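Local coordinates for protein response regulator (Xanthomonas campestris pv. campestris, PDB 3QYY) that probably makes the second messenger cyclic di-GMP from GTP as a diguanylate cyclase, this chain being its GGDEF domain with cyclic di-GMP bound at the active site, at residues B[70-75]-B[84-89]; B[104-109]-B[161-166]; B[111-116]-B[126-131]. One frame throughout, in Å; residues are numbered along the deposited sequence.

Contact 1 (B[70-75]-B[84-89]); sequences VRLVES and DWIGRW. With C2E (9,9'-[(2R,3R,3aS,5S,7aR,9R,10R,10aS,12S,14aR)-3,5,10,12-tetrahydroxy-5,12-dioxidooctahydro-2H,7H-difuro[3,2-d:3',2'-j][1,3,7,9,2,8]tetraoxadiphosphacyclododecine-2,9-diyl]bis(2-amino-1,9-dihydro-6H-purin-6-one)), chain C.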
loop_
_atom_site.group_PDB
_atom_site.type_symbol
_atom_site.label_atom_id
_atom_site.label_comp_id
_atom_site.label_asym_id
_atom_site.label_seq_id
_atom_site.Cartn_x
_atom_site.Cartn_y
_atom_site.Cartn_z
ATOM N N VAL B 70 -12.683 -9.860 6.076
ATOM C CA VAL B 70 -13.339 -10.396 7.257
ATOM C C VAL B 70 -13.059 -11.893 7.399
ATOM O O VAL B 70 -12.753 -12.366 8.493
ATOM C CB VAL B 70 -14.867 -10.156 7.206
ATOM C CG1 VAL B 70 -15.563 -10.948 8.309
ATOM C CG2 VAL B 70 -15.155 -8.671 7.380
ATOM N N ARG B 71 -13.146 -12.629 6.293
ATOM C CA ARG B 71 -12.898 -14.069 6.318
ATOM C C ARG B 71 -11.439 -14.378 6.646
ATOM O O ARG B 71 -11.143 -15.350 7.344
ATOM C CB ARG B 71 -13.262 -14.710 4.972
ATOM C CG ARG B 71 -12.340 -14.329 3.827
ATOM C CD ARG B 71 -12.552 -15.190 2.580
ATOM N NE ARG B 71 -12.210 -16.593 2.807
ATOM C CZ ARG B 71 -13.034 -17.495 3.333
ATOM N NH1 ARG B 71 -14.264 -17.150 3.689
ATOM N NH2 ARG B 71 -12.625 -18.745 3.508
ATOM N N LEU B 72 -10.527 -13.551 6.141
ATOM C CA LEU B 72 -9.105 -13.753 6.400
ATOM C C LEU B 72 -8.840 -13.745 7.901
ATOM O O LEU B 72 -8.206 -14.657 8.435
ATOM C CB LEU B 72 -8.280 -12.656 5.715
ATOM C CG LEU B 72 -6.755 -12.673 5.888
ATOM C CD1 LEU B 72 -6.112 -11.868 4.772
ATOM C CD2 LEU B 72 -6.362 -12.107 7.248
ATOM N N VAL B 73 -9.331 -12.713 8.576
ATOM C CA VAL B 73 -9.146 -12.577 10.013
ATOM C C VAL B 73 -9.936 -13.644 10.769
ATOM O O VAL B 73 -9.455 -14.205 11.756
ATOM C CB VAL B 73 -9.578 -11.168 10.489
ATOM C CG1 VAL B 73 -9.519 -11.078 12.004
ATOM C CG2 VAL B 73 -8.658 -10.119 9.868
ATOM N N GLU B 74 -11.144 -13.931 10.294
ATOM C CA GLU B 74 -11.985 -14.940 10.931
ATOM C C GLU B 74 -11.268 -16.291 10.948
ATOM O O GLU B 74 -11.203 -16.954 11.982
ATOM C CB GLU B 74 -13.314 -15.082 10.181
ATOM C CG GLU B 74 -14.324 -15.973 10.881
ATOM C CD GLU B 74 -15.551 -16.255 10.033
ATOM O OE1 GLU B 74 -16.533 -16.804 10.575
ATOM O OE2 GLU B 74 -15.530 -15.936 8.823
ATOM N N SER B 75 -10.727 -16.691 9.803
ATOM C CA SER B 75 -10.028 -17.967 9.703
ATOM C C SER B 75 -8.758 -17.993 10.551
ATOM O O SER B 75 -8.372 -19.044 11.068
ATOM C CB SER B 75 -9.694 -18.278 8.240
ATOM O OG SER B 75 -8.895 -17.263 7.657
ATOM N N ASP B 84 -1.627 -15.550 21.129
ATOM C CA ASP B 84 -1.223 -15.080 19.811
ATOM C C ASP B 84 -2.153 -13.940 19.399
ATOM O O ASP B 84 -3.119 -13.631 20.099
ATOM C CB ASP B 84 -1.306 -16.229 18.809
ATOM C CG ASP B 84 -0.434 -17.415 19.205
ATOM O OD1 ASP B 84 -0.644 -18.514 18.658
ATOM O OD2 ASP B 84 0.468 -17.248 20.054
ATOM N N TRP B 85 -1.872 -13.305 18.269
ATOM C CA TRP B 85 -2.728 -12.212 17.839
ATOM C C TRP B 85 -2.618 -11.882 16.367
ATOM O O TRP B 85 -1.640 -12.234 15.709
ATOM C CB TRP B 85 -2.427 -10.951 18.655
ATOM C CG TRP B 85 -0.980 -10.528 18.641
ATOM C CD1 TRP B 85 -0.020 -10.855 19.554
ATOM C CD2 TRP B 85 -0.340 -9.691 17.667
ATOM N NE1 TRP B 85 1.180 -10.272 19.212
ATOM C CE2 TRP B 85 1.011 -9.552 18.059
ATOM C CE3 TRP B 85 -0.777 -9.045 16.501
ATOM C CZ2 TRP B 85 1.934 -8.787 17.326
ATOM C CZ3 TRP B 85 0.141 -8.286 15.770
ATOM C CH2 TRP B 85 1.480 -8.165 16.188
ATOM N N ILE B 86 -3.648 -11.218 15.851
ATOM C CA ILE B 86 -3.651 -10.780 14.466
ATOM C C ILE B 86 -4.128 -9.333 14.446
ATOM O O ILE B 86 -5.110 -8.970 15.101
ATOM C CB ILE B 86 -4.559 -11.661 13.569
ATOM C CG1 ILE B 86 -4.534 -11.124 12.133
ATOM C CG2 ILE B 86 -5.989 -11.696 14.124
ATOM C CD1 ILE B 86 -5.137 -12.067 11.097
ATOM N N GLY B 87 -3.396 -8.495 13.723
ATOM C CA GLY B 87 -3.762 -7.099 13.635
ATOM C C GLY B 87 -3.761 -6.626 12.199
ATOM O O GLY B 87 -3.136 -7.238 11.332
ATOM N N ARG B 88 -4.469 -5.534 11.948
ATOM C CA ARG B 88 -4.543 -4.955 10.618
ATOM C C ARG B 88 -3.697 -3.683 10.641
ATOM O O ARG B 88 -4.036 -2.711 11.319
ATOM C CB ARG B 88 -5.999 -4.621 10.274
ATOM C CG ARG B 88 -6.222 -4.190 8.834
ATOM C CD ARG B 88 -7.689 -3.869 8.571
ATOM N NE ARG B 88 -7.897 -3.421 7.197
ATOM C CZ ARG B 88 -9.043 -2.947 6.723
ATOM N NH1 ARG B 88 -10.106 -2.854 7.513
ATOM N NH2 ARG B 88 -9.121 -2.558 5.456
ATOM N N TRP B 89 -2.580 -3.703 9.922
ATOM C CA TRP B 89 -1.698 -2.544 9.870
ATOM C C TRP B 89 -2.468 -1.416 9.188
ATOM O O TRP B 89 -2.370 -0.243 9.567
ATOM C CB TRP B 89 -0.442 -2.893 9.063
ATOM C CG TRP B 89 0.711 -1.960 9.267
ATOM C CD1 TRP B 89 1.336 -1.209 8.311
ATOM C CD2 TRP B 89 1.432 -1.738 10.487
ATOM N NE1 TRP B 89 2.408 -0.540 8.857
ATOM C CE2 TRP B 89 2.490 -0.847 10.190
ATOM C CE3 TRP B 89 1.289 -2.209 11.802
ATOM C CZ2 TRP B 89 3.405 -0.416 11.162
ATOM C CZ3 TRP B 89 2.201 -1.779 12.770
ATOM C CH2 TRP B 89 3.245 -0.891 12.441
HETATM P P1 C2E C . 3.429 2.041 6.517
HETATM O O2P C2E C . 2.894 3.148 7.385
HETATM O O1P C2E C . 4.113 0.917 7.241
HETATM O "O5'" C2E C . 2.280 1.373 5.662
HETATM C "C5'" C2E C . 2.588 0.284 4.769
HETATM C "C4'" C2E C . 1.282 -0.101 4.082
HETATM O "O4'" C2E C . 0.213 -0.442 4.948
HETATM C "C3'" C2E C . 0.749 1.030 3.206
HETATM O "O3'" C2E C . 1.399 1.041 1.934
HETATM C "C2'" C2E C . -0.713 0.713 3.178
HETATM O "O2'" C2E C . -0.963 -0.161 2.064
HETATM C "C1'" C2E C . -1.053 0.027 4.491
HETATM N N9 C2E C . -1.602 1.009 5.462
HETATM C C8 C2E C . -1.007 1.442 6.595
HETATM N N7 C2E C . -1.785 2.324 7.257
HETATM C C5 C2E C . -2.904 2.464 6.556
HETATM C C6 C2E C . -4.162 3.242 6.700
HETATM O O6 C2E C . -4.335 3.993 7.692
HETATM N N1 C2E C . -5.117 3.116 5.743
HETATM C C2 C2E C . -4.959 2.306 4.662
HETATM N N2 C2E C . -5.947 2.226 3.749
HETATM N N3 C2E C . -3.815 1.559 4.465
HETATM C C4 C2E C . -2.782 1.602 5.365
HETATM P P11 C2E C . 1.572 2.517 1.316
HETATM O O21 C2E C . 0.248 3.201 1.231
HETATM O O11 C2E C . 2.206 2.290 -0.012
HETATM O O5A C2E C . 2.549 3.362 2.221
HETATM C C5A C2E C . 3.880 2.881 2.410
HETATM C C4A C2E C . 4.632 3.800 3.324
HETATM O O4A C2E C . 4.622 5.193 2.908
HETATM C C3A C2E C . 4.113 3.807 4.761
HETATM O O3A C2E C . 4.550 2.658 5.514
HETATM C C2A C2E C . 4.672 5.105 5.257
HETATM O O2A C2E C . 5.996 4.873 5.765
HETATM C C1A C2E C . 4.683 6.042 4.061
HETATM N N91 C2E C . 3.554 6.997 4.147
HETATM C C81 C2E C . 2.289 6.857 3.680
HETATM N N71 C2E C . 1.545 7.955 3.956
HETATM C C51 C2E C . 2.339 8.820 4.612
HETATM C C61 C2E C . 2.211 10.180 5.207
HETATM O O61 C2E C . 1.143 10.815 5.161
HETATM N N11 C2E C . 3.302 10.728 5.811
HETATM C C21 C2E C . 4.504 10.076 5.889
HETATM N N21 C2E C . 5.550 10.680 6.506
HETATM N N31 C2E C . 4.681 8.828 5.362
HETATM C C41 C2E C . 3.651 8.173 4.728
#
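Leu72 and Val73 meet Ile86 through methyl groups alone, while the flat groups of 84-89 are spent on other partners. The indole of Trp89 takes the cyclic di-GMP phosphate at its edge: NE1 donates to O1P of the ligand over 2.8 Å, nearly straight at 169°, and the oxygen lies in the ring plane. The Trp89 ring is also stacked with Tyr145, and the phosphate bond and stack together would limit its rotation. At the edge of the Trp85 indole Gly87 N lies in plane, and NE1 is hydrogen-bonded to Ser32 OG. The guanidinium of Arg88 carries a salt bridge to Asp14, donates from NE to the carbonyl O of Gly91, and gives NH2 to O61 of a further cyclic di-GMP molecule.

Between the segments the evidence is purely apolar. Ile86 presents two branches to the helix: CD1 lies 4.0 Å from Leu72 CD2, and CG2 lies 4.2 Å from Val73 CG1. Its CG1 is anti to the backbone N (chi1 179°), which extends CD1 toward the helix and leaves CG2 for Val73. The same methyl, Ile86 CD1, comes within 4.2 Å of Val73 CA, so it rests against the helix backbone as well. All three residues are buried, and no hydrogen bond crosses.

The pair joins helix 62-77 to strand 85-90, the outermost strand on its side of the sheet and the one that leads into the GGDEF motif. Val73 continues onto Phe94 of strand 93-98, Ile86 onto Ala76 and Tyr77 farther along helix 62-77, and the adjacent Trp85 packs instead on helix 22-38.

Contact 2 (B[104-109]-B[161-166]); sequences EATLKL and RRLVRD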
loop_
_atom_site.group_PDB
_atom_site.type_symbol
_atom_site.label_atom_id
_atom_site.label_comp_id
_atom_site.label_asym_id
_atom_site.label_seq_id
_atom_site.Cartn_x
_atom_site.Cartn_y
_atom_site.Cartn_z
ATOM N N GLU B 104 6.826 -24.435 14.325
ATOM C CA GLU B 104 5.393 -24.569 14.552
ATOM C C GLU B 104 4.631 -23.382 13.967
ATOM O O GLU B 104 3.664 -23.555 13.229
ATOM C CB GLU B 104 5.112 -24.677 16.052
ATOM C CG GLU B 104 3.634 -24.724 16.409
ATOM C CD GLU B 104 3.398 -24.865 17.903
ATOM O OE1 GLU B 104 2.227 -24.776 18.331
ATOM O OE2 GLU B 104 4.382 -25.068 18.647
ATOM N N ALA B 105 5.078 -22.176 14.297
ATOM C CA ALA B 105 4.433 -20.964 13.809
ATOM C C ALA B 105 4.395 -20.910 12.285
ATOM O O ALA B 105 3.343 -20.678 11.689
ATOM C CB ALA B 105 5.150 -19.737 14.360
ATOM N N THR B 106 5.548 -21.128 11.658
ATOM C CA THR B 106 5.655 -21.089 10.205
ATOM C C THR B 106 4.826 -22.162 9.507
ATOM O O THR B 106 4.188 -21.895 8.489
ATOM C CB THR B 106 7.124 -21.220 9.766
ATOM O OG1 THR B 106 7.872 -20.120 10.301
ATOM C CG2 THR B 106 7.234 -21.208 8.245
ATOM N N LEU B 107 4.832 -23.373 10.050
ATOM C CA LEU B 107 4.065 -24.459 9.454
ATOM C C LEU B 107 2.570 -24.187 9.537
ATOM O O LEU B 107 1.821 -24.497 8.613
ATOM C CB LEU B 107 4.396 -25.787 10.142
ATOM C CG LEU B 107 5.592 -26.554 9.570
ATOM C CD1 LEU B 107 5.263 -27.013 8.158
ATOM C CD2 LEU B 107 6.840 -25.678 9.569
ATOM N N LYS B 108 2.142 -23.604 10.650
ATOM C CA LYS B 108 0.736 -23.286 10.851
ATOM C C LYS B 108 0.308 -22.183 9.879
ATOM O O LYS B 108 -0.789 -22.222 9.318
ATOM C CB LYS B 108 0.511 -22.815 12.288
ATOM C CG LYS B 108 -0.943 -22.791 12.715
ATOM C CD LYS B 108 -1.405 -24.151 13.215
ATOM C CE LYS B 108 -0.694 -24.527 14.508
ATOM N NZ LYS B 108 -1.196 -25.810 15.072
ATOM N N LEU B 109 1.183 -21.202 9.680
ATOM C CA LEU B 109 0.885 -20.088 8.786
ATOM C C LEU B 109 0.753 -20.533 7.330
ATOM O O LEU B 109 -0.217 -20.181 6.655
ATOM C CB LEU B 109 1.972 -19.018 8.889
ATOM C CG LEU B 109 1.619 -17.702 8.190
ATOM C CD1 LEU B 109 1.141 -16.693 9.228
ATOM C CD2 LEU B 109 2.833 -17.168 7.448
ATOM N N ARG B 161 2.580 -14.866 -3.137
ATOM C CA ARG B 161 2.030 -16.172 -2.777
ATOM C C ARG B 161 3.080 -17.061 -2.122
ATOM O O ARG B 161 3.204 -18.239 -2.453
ATOM C CB ARG B 161 1.465 -16.878 -4.015
ATOM C CG ARG B 161 0.393 -16.093 -4.751
ATOM C CD ARG B 161 -0.549 -17.021 -5.502
ATOM N NE ARG B 161 0.150 -17.907 -6.427
ATOM C CZ ARG B 161 -0.435 -18.897 -7.095
ATOM N NH1 ARG B 161 0.278 -19.656 -7.917
ATOM N NH2 ARG B 161 -1.730 -19.134 -6.938
ATOM N N ARG B 162 3.832 -16.493 -1.184
ATOM C CA ARG B 162 4.876 -17.237 -0.495
ATOM C C ARG B 162 5.323 -16.539 0.781
ATOM O O ARG B 162 5.019 -15.364 1.002
ATOM C CB ARG B 162 6.082 -17.411 -1.419
ATOM C CG ARG B 162 6.681 -16.092 -1.876
ATOM C CD ARG B 162 7.736 -16.297 -2.949
ATOM N NE ARG B 162 8.907 -17.008 -2.447
ATOM C CZ ARG B 162 9.966 -17.316 -3.189
ATOM N NH1 ARG B 162 10.992 -17.965 -2.652
ATOM N NH2 ARG B 162 10.000 -16.975 -4.471
ATOM N N LEU B 163 6.052 -17.276 1.611
ATOM C CA LEU B 163 6.575 -16.757 2.868
ATOM C C LEU B 163 8.097 -16.774 2.845
ATOM O O LEU B 163 8.706 -17.807 2.571
ATOM C CB LEU B 163 6.091 -17.607 4.046
ATOM C CG LEU B 163 6.857 -17.426 5.364
ATOM C CD1 LEU B 163 6.585 -16.048 5.950
ATOM C CD2 LEU B 163 6.444 -18.508 6.348
ATOM N N VAL B 164 8.703 -15.626 3.124
ATOM C CA VAL B 164 10.156 -15.511 3.177
ATOM C C VAL B 164 10.534 -15.176 4.617
ATOM O O VAL B 164 9.897 -14.328 5.243
ATOM C CB VAL B 164 10.670 -14.390 2.248
ATOM C CG1 VAL B 164 12.151 -14.143 2.498
ATOM C CG2 VAL B 164 10.437 -14.778 0.796
ATOM N N ARG B 165 11.559 -15.842 5.143
ATOM C CA ARG B 165 11.997 -15.605 6.520
ATOM C C ARG B 165 13.219 -14.695 6.590
ATOM O O ARG B 165 14.067 -14.711 5.698
ATOM C CB ARG B 165 12.329 -16.934 7.214
ATOM C CG ARG B 165 13.482 -17.692 6.569
ATOM C CD ARG B 165 14.014 -18.822 7.448
ATOM N NE ARG B 165 13.008 -19.833 7.765
ATOM C CZ ARG B 165 13.286 -21.006 8.325
ATOM N NH1 ARG B 165 14.540 -21.316 8.625
ATOM N NH2 ARG B 165 12.316 -21.870 8.594
ATOM N N ASP B 166 13.306 -13.910 7.660
ATOM C CA ASP B 166 14.429 -13.000 7.856
ATOM C C ASP B 166 15.715 -13.792 8.065
ATOM O O ASP B 166 15.619 -14.943 8.544
ATOM C CB ASP B 166 14.172 -12.111 9.076
ATOM C CG ASP B 166 15.403 -11.327 9.502
ATOM O OD1 ASP B 166 15.933 -10.549 8.684
ATOM O OD2 ASP B 166 15.838 -11.486 10.662
#
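Thr106 and Leu109, one helical turn apart, both bear on a single side chain of the strand, Leu163. The nearest pair is Thr106 CG2 and Leu163 CD2 at 3.4 Å, shorter than ordinary methyl contact, a closeness that is doubtful in detail. Leu109 CD2 approaches the same methyl, Leu163 CD2, at 4.0 Å, and reaches Leu163 CD1 at 4.2 Å. The side chains of Leu109 and Leu163 cross at about a right angle, so Leu109 offers one methyl to the forked end of Leu163 instead of lying along it.

Torsions explain which atoms arrive. In Thr106 the methyl is anti to the backbone N and faces the strand, whereas OG1 (chi1 -61°) is turned back to its own helix and is hydrogen-bonded to the carbonyl O of Glu102, one turn earlier. That bond satisfies the hydroxyl and is consistent with the rotation that brings CG2 to the strand. Leu109 has chi2 at 100°, away from the usual staggered values, a twist that may reflect close packing around it.

Further out, Phe46 of strand 44-50 touches both Leu109 and Leu163. Beside Leu163, the neighbouring strand 128-134 contributes Ala130 and Ser132, and backbone bonds of Arg162 and Val164 with Ala130 hold 162-165 at the border of the sheet. Helix 102-116 thereby spans several strands and reaches the last of them here.

With no hydrogen bond or salt bridge between the segments, and 143 Å² buried in total, the helix and this border strand are held together by dispersion and the exclusion of water; the Thr106 hydroxyl is bonded within its own helix.

Contact 3 (B[111-116]-B[126-131]); sequences QWLSML and LHVSAG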
loop_
_atom_site.group_PDB
_atom_site.type_symbol
_atom_site.label_atom_id
_atom_site.label_comp_id
_atom_site.label_asym_id
_atom_site.label_seq_id
_atom_site.Cartn_x
_atom_site.Cartn_y
_atom_site.Cartn_z
ATOM N N GLN B 111 0.123 -23.481 6.186
ATOM C CA GLN B 111 -1.020 -24.375 6.061
ATOM C C GLN B 111 -2.292 -23.541 5.925
ATOM O O GLN B 111 -3.198 -23.879 5.162
ATOM C CB GLN B 111 -1.097 -25.286 7.293
ATOM C CG GLN B 111 -2.266 -26.261 7.312
ATOM C CD GLN B 111 -3.552 -25.629 7.805
ATOM O OE1 GLN B 111 -3.626 -25.149 8.939
ATOM N NE2 GLN B 111 -4.576 -25.629 6.959
ATOM N N TRP B 112 -2.341 -22.441 6.664
ATOM C CA TRP B 112 -3.485 -21.541 6.641
ATOM C C TRP B 112 -3.587 -20.793 5.314
ATOM O O TRP B 112 -4.677 -20.647 4.761
ATOM C CB TRP B 112 -3.371 -20.549 7.800
ATOM C CG TRP B 112 -4.343 -19.414 7.752
ATOM C CD1 TRP B 112 -5.706 -19.494 7.716
ATOM C CD2 TRP B 112 -4.023 -18.018 7.778
ATOM N NE1 TRP B 112 -6.256 -18.234 7.723
ATOM C CE2 TRP B 112 -5.246 -17.310 7.761
ATOM C CE3 TRP B 112 -2.822 -17.298 7.817
ATOM C CZ2 TRP B 112 -5.301 -15.914 7.782
ATOM C CZ3 TRP B 112 -2.878 -15.906 7.840
ATOM C CH2 TRP B 112 -4.110 -15.232 7.822
ATOM N N LEU B 113 -2.448 -20.324 4.810
ATOM C CA LEU B 113 -2.410 -19.587 3.551
ATOM C C LEU B 113 -2.713 -20.499 2.369
ATOM O O LEU B 113 -3.263 -20.060 1.358
ATOM C CB LEU B 113 -1.042 -18.926 3.367
ATOM C CG LEU B 113 -0.701 -17.826 4.378
ATOM C CD1 LEU B 113 0.718 -17.339 4.147
ATOM C CD2 LEU B 113 -1.701 -16.678 4.246
ATOM N N SER B 114 -2.347 -21.771 2.496
ATOM C CA SER B 114 -2.612 -22.739 1.438
ATOM C C SER B 114 -4.121 -22.925 1.356
ATOM O O SER B 114 -4.698 -22.981 0.272
ATOM C CB SER B 114 -1.945 -24.078 1.757
ATOM O OG SER B 114 -0.537 -23.944 1.810
ATOM N N MET B 115 -4.752 -23.010 2.520
ATOM C CA MET B 115 -6.193 -23.182 2.612
ATOM C C MET B 115 -6.935 -22.017 1.953
ATOM O O MET B 115 -7.960 -22.214 1.297
ATOM C CB MET B 115 -6.595 -23.306 4.086
ATOM C CG MET B 115 -8.091 -23.422 4.347
ATOM S SD MET B 115 -8.967 -21.856 4.153
ATOM C CE MET B 115 -8.634 -21.088 5.742
ATOM N N LEU B 116 -6.414 -20.807 2.126
ATOM C CA LEU B 116 -7.042 -19.619 1.555
ATOM C C LEU B 116 -6.807 -19.491 0.053
ATOM O O LEU B 116 -7.588 -18.851 -0.653
ATOM C CB LEU B 116 -6.524 -18.361 2.260
ATOM C CG LEU B 116 -6.849 -18.220 3.749
ATOM C CD1 LEU B 116 -6.203 -16.957 4.290
ATOM C CD2 LEU B 116 -8.357 -18.178 3.947
ATOM N N LEU B 126 -7.434 -16.378 -2.036
ATOM C CA LEU B 126 -6.576 -15.287 -1.597
ATOM C C LEU B 126 -5.104 -15.594 -1.834
ATOM O O LEU B 126 -4.630 -16.692 -1.534
ATOM C CB LEU B 126 -6.790 -14.994 -0.108
ATOM C CG LEU B 126 -8.122 -14.399 0.363
ATOM C CD1 LEU B 126 -9.239 -15.424 0.229
ATOM C CD2 LEU B 126 -7.983 -13.962 1.812
ATOM N N HIS B 127 -4.390 -14.615 -2.379
ATOM C CA HIS B 127 -2.961 -14.734 -2.643
ATOM C C HIS B 127 -2.279 -13.767 -1.684
ATOM O O HIS B 127 -2.645 -12.592 -1.614
ATOM C CB HIS B 127 -2.664 -14.371 -4.096
ATOM C CG HIS B 127 -3.338 -15.271 -5.087
ATOM N ND1 HIS B 127 -3.361 -15.008 -6.440
ATOM C CD2 HIS B 127 -4.013 -16.432 -4.918
ATOM C CE1 HIS B 127 -4.022 -15.968 -7.062
ATOM N NE2 HIS B 127 -4.429 -16.845 -6.161
ATOM N N VAL B 128 -1.294 -14.262 -0.942
ATOM C CA VAL B 128 -0.613 -13.444 0.054
ATOM C C VAL B 128 0.910 -13.530 0.054
ATOM O O VAL B 128 1.485 -14.607 -0.125
ATOM C CB VAL B 128 -1.102 -13.828 1.474
ATOM C CG1 VAL B 128 -0.380 -12.998 2.533
ATOM C CG2 VAL B 128 -2.606 -13.641 1.569
ATOM N N SER B 129 1.549 -12.381 0.263
ATOM C CA SER B 129 3.001 -12.292 0.356
ATOM C C SER B 129 3.285 -12.150 1.847
ATOM O O SER B 129 2.718 -11.276 2.506
ATOM C CB SER B 129 3.523 -11.061 -0.389
ATOM O OG SER B 129 3.421 -11.232 -1.791
ATOM N N ALA B 130 4.156 -13.000 2.382
ATOM C CA ALA B 130 4.457 -12.952 3.806
ATOM C C ALA B 130 5.940 -12.970 4.148
ATOM O O ALA B 130 6.755 -13.545 3.422
ATOM C CB ALA B 130 3.754 -14.108 4.514
ATOM N N GLY B 131 6.267 -12.332 5.268
ATOM C CA GLY B 131 7.636 -12.279 5.750
ATOM C C GLY B 131 7.648 -12.526 7.251
ATOM O O GLY B 131 6.758 -12.056 7.970
HETATM O O HOH W 1 -3.061 -17.387 0.642
#
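Leu116, Leu126 and Leu113 bury most of the 248 Å² in this contact, and the first two are joined by backbone as well as side chain. Leu126 N donates to Leu116 O over 2.8 Å with an N-H...O angle of 173°; the bond is straight at the proton, yet the donor stands 42° above the carbonyl plane. Thus the last residue of helix 102-116 is tied directly to the chain just before strand 128-134. The side chains follow suit, with Leu116 CB 4.1 Å from Leu126 CB. Beyond that, Leu116 turns its CD1 onto one face of the Trp112 indole, 3.5 Å above the plane and offset toward the rim.

A water reinforces this end of the contact. It donates to Leu113 O and Leu126 O, each at 2.8 Å, so both its protons go to bridging the last turn of the helix and the incoming chain.

Leu113 works one turn earlier. With CG anti to its carbonyl carbon (chi1 -66°), it splays two methyls over the strand: CD2 sits 4.0 Å from Val128 CB, the side chains crossing at about a right angle, while CD1 reaches Ala130 CB more loosely at 4.4 Å. Val128 and Ala130 both face the helix, and between them Ser129 points away, where its OG is hydrogen-bonded to Asp51.

Val128 and Ala130 also rest on Leu48 of strand 44-50, and the Val128 side chain lies about 6 Å from that of the magnesium ligand Asp49. Strand 93-98, helix 102-116 and strand 128-134 form a split beta-alpha-beta crossover, strand 44-50 lying between the two parallel strands, as expected in the ferredoxin-like core of GGDEF and related nucleotide cyclase domains.

In the fold
From the N terminus, contact 1 comes first, closing the short connection between helix 62-77 and strand 85-90 before the chain enters the hairpin to strand 93-98. Helix 102-116 then serves both remaining contacts: its earlier part opens contact 2 and its last turns open contact 3. Contact 3 closes quickly, on strand 128-134, and so nests inside the long loop that contact 2 completes only at strand 162-165, near the C terminus. Contacts 2 and 3 adjoin through those two neighbouring strands. Contacts 1 and 3 touch where Ser75 meets Trp112, joining the two helices. Together they tie two helices to the sheet from one border strand to the other.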